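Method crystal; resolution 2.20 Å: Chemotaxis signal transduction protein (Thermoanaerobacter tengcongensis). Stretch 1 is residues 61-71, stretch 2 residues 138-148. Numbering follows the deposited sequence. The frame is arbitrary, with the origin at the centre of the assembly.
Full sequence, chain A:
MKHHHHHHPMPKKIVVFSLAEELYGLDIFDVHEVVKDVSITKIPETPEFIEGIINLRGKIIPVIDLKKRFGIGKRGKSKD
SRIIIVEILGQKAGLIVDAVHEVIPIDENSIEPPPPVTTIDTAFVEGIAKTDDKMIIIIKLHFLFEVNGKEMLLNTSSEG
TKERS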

ATOM      1  N   ILE A  61      12.873  -9.216  -0.463  1.00 15.75           N
ATOM      2  CA  ILE A  61      11.769  -8.314  -0.129  1.00 13.78           C
ATOM      3  C   ILE A  61      10.483  -9.104   0.101  1.00 13.34           C
ATOM      4  O   ILE A  61       9.951  -9.715  -0.838  1.00 12.72           O
ATOM      5  CB  ILE A  61      11.552  -7.188  -1.213  1.00 13.67           C
ATOM      6  CG1 ILE A  61      12.828  -6.322  -1.339  1.00 12.57           C
ATOM      7  CG2 ILE A  61      10.295  -6.343  -0.867  1.00 11.53           C
ATOM      8  CD1 ILE A  61      12.677  -5.091  -2.210  1.00 12.11           C
ATOM      9  N   PRO A  62       9.970  -9.076   1.352  1.00 12.70           N
ATOM     10  CA  PRO A  62       8.701  -9.739   1.618  1.00 12.51           C
ATOM     11  C   PRO A  62       7.509  -8.991   0.992  1.00 11.99           C
ATOM     12  O   PRO A  62       7.419  -7.775   1.089  1.00 12.66           O
ATOM     13  CB  PRO A  62       8.627  -9.753   3.155  1.00 12.24           C
ATOM     14  CG  PRO A  62       9.387  -8.573   3.566  1.00 12.77           C
ATOM     15  CD  PRO A  62      10.528  -8.449   2.574  1.00 12.37           C
ATOM     16  N   VAL A  63       6.612  -9.748   0.371  1.00 11.75           N
ATOM     17  CA  VAL A  63       5.473  -9.213  -0.349  1.00 11.57           C
ATOM     18  C   VAL A  63       4.165  -9.634   0.314  1.00 11.77           C
ATOM     19  O   VAL A  63       3.931 -10.788   0.565  1.00 10.79           O
ATOM     20  CB  VAL A  63       5.455  -9.647  -1.825  1.00 11.06           C
ATOM     21  CG1 VAL A  63       4.335  -8.908  -2.566  1.00  9.74           C
ATOM     22  CG2 VAL A  63       6.802  -9.373  -2.472  1.00 12.00           C
ATOM     23  N   ILE A  64       3.331  -8.647   0.614  1.00 13.07           N
ATOM     24  CA  ILE A  64       2.025  -8.886   1.212  1.00 13.09           C
ATOM     25  C   ILE A  64       0.944  -8.747   0.138  1.00 11.97           C
ATOM     26  O   ILE A  64       0.998  -7.857  -0.735  1.00 10.66           O
ATOM     27  CB  ILE A  64       1.777  -7.908   2.414  1.00 13.60           C
ATOM     28  CG1 ILE A  64       0.384  -8.061   3.003  1.00 15.59           C
ATOM     29  CG2 ILE A  64       1.885  -6.479   1.982  1.00 15.92           C
ATOM     30  CD1 ILE A  64       0.309  -7.542   4.435  1.00 21.94           C
ATOM     31  N   ASP A  65      -0.025  -9.655   0.213  1.00 10.96           N
ATOM     32  CA  ASP A  65      -1.244  -9.556  -0.546  1.00 10.86           C
ATOM     33  C   ASP A  65      -2.213  -8.787   0.335  1.00 10.18           C
ATOM     34  O   ASP A  65      -2.660  -9.307   1.359  1.00 11.46           O
ATOM     35  CB  ASP A  65      -1.768 -10.955  -0.961  1.00 10.50           C
ATOM     36  CG  ASP A  65      -3.082 -10.873  -1.784  1.00 12.35           C
ATOM     37  OD1 ASP A  65      -3.996 -10.111  -1.389  1.00 13.45           O
ATOM     38  OD2 ASP A  65      -3.218 -11.582  -2.791  1.00 11.84           O
ATOM     39  N   LEU A  66      -2.480  -7.525  -0.033  1.00  9.32           N
ATOM     40  CA  LEU A  66      -3.366  -6.619   0.736  1.00  8.08           C
ATOM     41  C   LEU A  66      -4.809  -7.105   0.841  1.00  8.50           C
ATOM     42  O   LEU A  66      -5.457  -6.891   1.862  1.00  9.32           O
ATOM     43  CB  LEU A  66      -3.343  -5.187   0.159  1.00  7.20           C
ATOM     44  CG  LEU A  66      -1.995  -4.456   0.154  1.00  8.09           C
ATOM     45  CD1 LEU A  66      -2.140  -3.076  -0.493  1.00  7.26           C
ATOM     46  CD2 LEU A  66      -1.416  -4.329   1.586  1.00  6.85           C
ATOM     47  N   LYS A  67      -5.326  -7.738  -0.207  1.00  9.05           N
ATOM     48  CA  LYS A  67      -6.692  -8.291  -0.171  1.00  9.89           C
ATOM     49  C   LYS A  67      -6.828  -9.349   0.905  1.00 10.69           C
ATOM     50  O   LYS A  67      -7.829  -9.357   1.623  1.00 10.92           O
ATOM     51  CB  LYS A  67      -7.092  -8.874  -1.512  1.00 10.15           C
ATOM     52  CG  LYS A  67      -7.214  -7.847  -2.644  1.00 10.57           C
ATOM     53  CD  LYS A  67      -7.423  -8.586  -3.949  1.00 11.94           C
ATOM     54  CE  LYS A  67      -6.990  -7.733  -5.111  1.00 13.66           C
ATOM     55  NZ  LYS A  67      -6.946  -8.487  -6.395  1.00 15.22           N
ATOM     56  N   LYS A  68      -5.800 -10.195   1.049  1.00 10.75           N
ATOM     57  CA  LYS A  68      -5.768 -11.222   2.089  1.00 11.77           C
ATOM     58  C   LYS A  68      -5.547 -10.605   3.472  1.00 12.59           C
ATOM     59  O   LYS A  68      -6.142 -11.044   4.476  1.00 13.81           O
ATOM     60  CB  LYS A  68      -4.680 -12.246   1.793  1.00 11.57           C
ATOM     61  CG  LYS A  68      -4.853 -12.945   0.486  1.00 11.35           C
ATOM     62  CD  LYS A  68      -3.787 -14.051   0.309  1.00 13.18           C
ATOM     63  CE  LYS A  68      -3.894 -14.637  -1.065  1.00 10.62           C
ATOM     64  NZ  LYS A  68      -2.864 -15.657  -1.245  1.00 19.30           N
ATOM     65  N   ARG A  69      -4.723  -9.567   3.522  1.00 12.49           N
ATOM     66  CA  ARG A  69      -4.524  -8.817   4.764  1.00 11.77           C
ATOM     67  C   ARG A  69      -5.795  -8.082   5.229  1.00 11.85           C
ATOM     68  O   ARG A  69      -6.116  -8.089   6.428  1.00 11.71           O
ATOM     69  CB  ARG A  69      -3.353  -7.832   4.600  1.00 11.78           C
ATOM     70  CG  ARG A  69      -2.922  -7.146   5.863  1.00 10.33           C
ATOM     71  CD  ARG A  69      -2.668  -8.190   6.974  1.00 13.93           C
ATOM     72  NE  ARG A  69      -1.733  -7.756   8.010  1.00 14.87           N
ATOM     73  CZ  ARG A  69      -1.789  -8.181   9.269  1.00 15.45           C
ATOM     74  NH1 ARG A  69      -2.724  -9.039   9.637  1.00 18.03           N
ATOM     75  NH2 ARG A  69      -0.908  -7.764  10.156  1.00 19.65           N
ATOM     76  N   PHE A  70      -6.509  -7.455   4.282  1.00 10.98           N
ATOM     77  CA  PHE A  70      -7.702  -6.665   4.594  1.00 10.98           C
ATOM     78  C   PHE A  70      -9.031  -7.458   4.566  1.00 11.14           C
ATOM     79  O   PHE A  70     -10.003  -7.036   5.151  1.00 11.53           O
ATOM     80  CB  PHE A  70      -7.811  -5.458   3.638  1.00 10.28           C
ATOM     81  CG  PHE A  70      -6.617  -4.541   3.642  1.00 10.61           C
ATOM     82  CD1 PHE A  70      -5.743  -4.490   4.727  1.00  8.70           C
ATOM     83  CD2 PHE A  70      -6.368  -3.717   2.546  1.00 10.61           C
ATOM     84  CE1 PHE A  70      -4.673  -3.649   4.717  1.00  9.34           C
ATOM     85  CE2 PHE A  70      -5.274  -2.873   2.536  1.00  9.97           C
ATOM     86  CZ  PHE A  70      -4.431  -2.822   3.642  1.00  8.02           C
ATOM     87  N   GLY A  71      -9.060  -8.582   3.853  1.00 12.39           N
ATOM     88  CA  GLY A  71     -10.276  -9.389   3.659  1.00 12.39           C
ATOM     89  C   GLY A  71     -11.127  -8.897   2.504  1.00 12.82           C
ATOM     90  O   GLY A  71     -12.341  -8.923   2.564  1.00 13.59           O
ATOM     91  N   ILE A 138      -6.382   6.046   2.440  1.00 12.08           N
ATOM     92  CA  ILE A 138      -4.959   6.123   2.465  1.00 10.79           C
ATOM     93  C   ILE A 138      -4.506   5.079   3.476  1.00 11.62           C
ATOM     94  O   ILE A 138      -4.879   5.124   4.678  1.00 11.45           O
ATOM     95  CB  ILE A 138      -4.450   7.557   2.827  1.00 10.98           C
ATOM     96  CG1 ILE A 138      -4.947   8.563   1.785  1.00 10.18           C
ATOM     97  CG2 ILE A 138      -2.925   7.551   2.891  1.00  9.76           C
ATOM     98  CD1 ILE A 138      -4.584   9.962   2.112  1.00 16.82           C
ATOM     99  N   ILE A 139      -3.712   4.139   2.994  1.00 10.62           N
ATOM    100  CA  ILE A 139      -3.273   3.013   3.805  1.00 11.69           C
ATOM    101  C   ILE A 139      -2.157   3.415   4.766  1.00 11.84           C
ATOM    102  O   ILE A 139      -1.263   4.185   4.406  1.00 13.51           O
ATOM    103  CB  ILE A 139      -2.818   1.834   2.900  1.00 12.27           C
ATOM    104  CG1 ILE A 139      -4.051   1.191   2.231  1.00 13.39           C
ATOM    105  CG2 ILE A 139      -1.884   0.815   3.687  1.00 12.20           C
ATOM    106  CD1 ILE A 139      -3.692   0.272   1.059  1.00 15.36           C
ATOM    107  N   LYS A 140      -2.230   2.914   5.990  1.00 10.81           N
ATOM    108  CA  LYS A 140      -1.165   3.083   6.969  1.00 10.23           C
ATOM    109  C   LYS A 140      -0.301   1.855   6.880  1.00  9.93           C
ATOM    110  O   LYS A 140      -0.789   0.725   7.014  1.00  8.32           O
ATOM    111  CB  LYS A 140      -1.756   3.233   8.389  1.00 10.24           C
ATOM    112  CG  LYS A 140      -0.749   3.247   9.519  1.00 13.15           C
ATOM    113  CD  LYS A 140      -1.407   3.354  10.911  1.00 18.53           C
ATOM    114  CE  LYS A 140      -1.938   4.772  11.177  1.00 24.84           C
ATOM    115  NZ  LYS A 140      -2.634   4.954  12.531  1.00 28.41           N
ATOM    116  N   LEU A 141       0.991   2.074   6.637  1.00 10.53           N
ATOM    117  CA  LEU A 141       1.936   0.986   6.423  1.00 11.27           C
ATOM    118  C   LEU A 141       2.448   0.333   7.697  1.00 12.87           C
ATOM    119  O   LEU A 141       2.887  -0.813   7.659  1.00 14.36           O
ATOM    120  CB  LEU A 141       3.151   1.489   5.641  1.00 11.28           C
ATOM    121  CG  LEU A 141       2.886   2.144   4.276  1.00 11.41           C
ATOM    122  CD1 LEU A 141       4.160   2.737   3.731  1.00 10.45           C
ATOM    123  CD2 LEU A 141       2.213   1.177   3.296  1.00  8.69           C
ATOM    124  N   HIS A 142       2.436   1.067   8.809  1.00 14.13           N
ATOM    125  CA  HIS A 142       3.072   0.639  10.055  1.00 15.21           C
ATOM    126  C   HIS A 142       2.889  -0.850  10.442  1.00 15.31           C
ATOM    127  O   HIS A 142       3.876  -1.567  10.637  1.00 15.44           O
ATOM    128  CB  HIS A 142       2.600   1.542  11.206  1.00 16.16           C
ATOM    129  CG  HIS A 142       3.440   1.439  12.438  1.00 18.30           C
ATOM    130  ND1 HIS A 142       3.321   2.311  13.496  1.00 22.52           N
ATOM    131  CD2 HIS A 142       4.437   0.581  12.769  1.00 22.51           C
ATOM    132  CE1 HIS A 142       4.196   1.983  14.430  1.00 20.90           C
ATOM    133  NE2 HIS A 142       4.879   0.934  14.015  1.00 19.97           N
ATOM    134  N   PHE A 143       1.638  -1.293  10.566  1.00 14.62           N
ATOM    135  CA  PHE A 143       1.338  -2.619  11.093  1.00 15.19           C
ATOM    136  C   PHE A 143       0.994  -3.710  10.074  1.00 14.40           C
ATOM    137  O   PHE A 143       0.510  -4.784  10.464  1.00 13.82           O
ATOM    138  CB  PHE A 143       0.202  -2.521  12.113  1.00 15.99           C
ATOM    139  CG  PHE A 143       0.404  -1.419  13.142  1.00 18.75           C
ATOM    140  CD1 PHE A 143       1.469  -1.472  14.042  1.00 18.11           C
ATOM    141  CD2 PHE A 143      -0.459  -0.324  13.178  1.00 21.25           C
ATOM    142  CE1 PHE A 143       1.662  -0.449  14.989  1.00 19.75           C
ATOM    143  CE2 PHE A 143      -0.278   0.726  14.117  1.00 22.19           C
ATOM    144  CZ  PHE A 143       0.783   0.658  15.023  1.00 20.83           C
ATOM    145  N   LEU A 144       1.230  -3.450   8.789  1.00 13.10           N
ATOM    146  CA  LEU A 144       0.862  -4.407   7.749  1.00 13.77           C
ATOM    147  C   LEU A 144       1.412  -5.821   7.994  1.00 15.07           C
ATOM    148  O   LEU A 144       0.724  -6.809   7.724  1.00 14.28           O
ATOM    149  CB  LEU A 144       1.212  -3.904   6.337  1.00 12.50           C
ATOM    150  CG  LEU A 144       0.347  -2.748   5.808  1.00 11.17           C
ATOM    151  CD1 LEU A 144       0.930  -2.235   4.449  1.00  7.50           C
ATOM    152  CD2 LEU A 144      -1.124  -3.184   5.679  1.00  8.44           C
ATOM    153  N   PHE A 145       2.612  -5.898   8.567  1.00 17.35           N
ATOM    154  CA  PHE A 145       3.304  -7.166   8.794  1.00 20.24           C
ATOM    155  C   PHE A 145       3.199  -7.681  10.232  1.00 22.26           C
ATOM    156  O   PHE A 145       3.710  -8.757  10.536  1.00 23.07           O
ATOM    157  CB  PHE A 145       4.800  -7.036   8.409  1.00 19.99           C
ATOM    158  CG  PHE A 145       5.031  -7.021   6.932  1.00 21.57           C
ATOM    159  CD1 PHE A 145       5.272  -8.208   6.243  1.00 22.66           C
ATOM    160  CD2 PHE A 145       4.957  -5.821   6.215  1.00 21.65           C
ATOM    161  CE1 PHE A 145       5.455  -8.203   4.872  1.00 23.40           C
ATOM    162  CE2 PHE A 145       5.126  -5.800   4.847  1.00 23.11           C
ATOM    163  CZ  PHE A 145       5.385  -6.985   4.165  1.00 23.63           C
ATOM    164  N   GLU A 146       2.563  -6.914  11.113  1.00 24.49           N
ATOM    165  CA  GLU A 146       2.517  -7.272  12.520  1.00 27.18           C
ATOM    166  C   GLU A 146       1.428  -8.300  12.824  1.00 28.67           C
ATOM    167  O   GLU A 146       0.237  -7.990  12.785  1.00 28.68           O
ATOM    168  CB  GLU A 146       2.401  -6.040  13.432  1.00 27.85           C
ATOM    169  CG  GLU A 146       3.196  -6.228  14.746  1.00 30.34           C
ATOM    170  CD  GLU A 146       2.960  -5.134  15.767  1.00 35.59           C
ATOM    171  OE1 GLU A 146       3.210  -3.949  15.452  1.00 38.52           O
ATOM    172  OE2 GLU A 146       2.532  -5.460  16.899  1.00 37.58           O
ATOM    173  N   VAL A 147       1.879  -9.519  13.115  1.00 30.65           N
ATOM    174  CA  VAL A 147       1.043 -10.672  13.443  1.00 32.99           C
ATOM    175  C   VAL A 147       1.091 -10.887  14.956  1.00 34.00           C
ATOM    176  O   VAL A 147       2.148 -11.232  15.509  1.00 34.79           O
ATOM    177  CB  VAL A 147       1.571 -11.956  12.752  1.00 33.10           C
ATOM    178  CG1 VAL A 147       0.710 -13.151  13.095  1.00 34.39           C
ATOM    179  CG2 VAL A 147       1.653 -11.773  11.246  1.00 34.01           C
ATOM    180  N   ASN A 148      -0.050 -10.692  15.629  1.00 34.48           N
ATOM    181  CA  ASN A 148      -0.071 -10.648  17.109  1.00 36.13           C
ATOM    182  C   ASN A 148       0.955  -9.553  17.495  1.00 37.21           C
ATOM    183  O   ASN A 148       0.940  -8.459  16.912  1.00 39.28           O
ATOM    184  CB  ASN A 148       0.302 -12.025  17.711  1.00 35.27           C
TER

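Stretch 1 runs as a strand into a short helix (66-70), and stretch 2 leaves a strand at Ile139, passes through two type I turns (Leu141 to Leu144 and Phe143 to Glu146) and re-enters a strand at Glu146. No backbone-to-backbone hydrogen bond joins them; the contact, which buries 464 Å² in all, rests on apolar side chains and one arginine. The closest CA pairings are Ile64 with Phe145 (7.9 Å between CA atoms) and Arg69 with Leu144 (7.6 Å).

Along the strand the side chains alternate: Pro62 and Ile64 point toward stretch 2, whereas Val63 between them points away. Pro62 meets the Phe145 ring, its CB lying 3.9 Å from Phe145 CE1. Ile64 adds a second contact to the same ring, CB to Phe145 CZ at 4.1 Å, and extends CD1 to 4.2 Å from Leu144 CB. The CA-to-CB bond of Phe145 points away from stretch 1, but its ring end comes nearer and reaches both strand residues.

Asp65 makes no contact with stretch 2 but caps the helix: its OD1 accepts from Lys68 N at 3.0 Å, satisfying an amide of the first turn that has no earlier helical carbonyl to bond. The first helical residue, Leu66, starts out sideways, yet its two methyls find different partners, CD1 at 4.0 Å from Ile139 CD1 and CD2 at 4.3 Å from Leu144 CD1. Lys67 and Lys68 lie out of reach of stretch 2.

Arg69 supplies every hydrogen bond between the stretches, and all the acceptors are main-chain carbonyls of the second turn, so the pairing reads the fold of the chain rather than its side chains. NE donates to Leu144 O at 2.6 Å, and NH2 to Glu146 O at 2.9 Å; both oxygens lie at the guanidinium edge, near its plane, where the N-H groups point. Weak bonds from NH2 to Leu144 O (3.1 Å) and to Phe143 O (3.3 Å) supplement them. Phe143 O also accepts from Glu146 N at 3.0 Å within the turn, so Arg69 engages a carbonyl already used to close it.

Phe70 closes the apolar patch. Its ring presents its edge to two aliphatic side chains, with CE1 3.7 Å from Leu144 CD2 and CE2 3.8 Å from Ile139 CD1. Leu144 thus meets Ile64, Leu66 and Phe70 through its side chain while its carbonyl binds Arg69. Gly71, with positive phi, then ends the helical conformation and makes no contact with stretch 2.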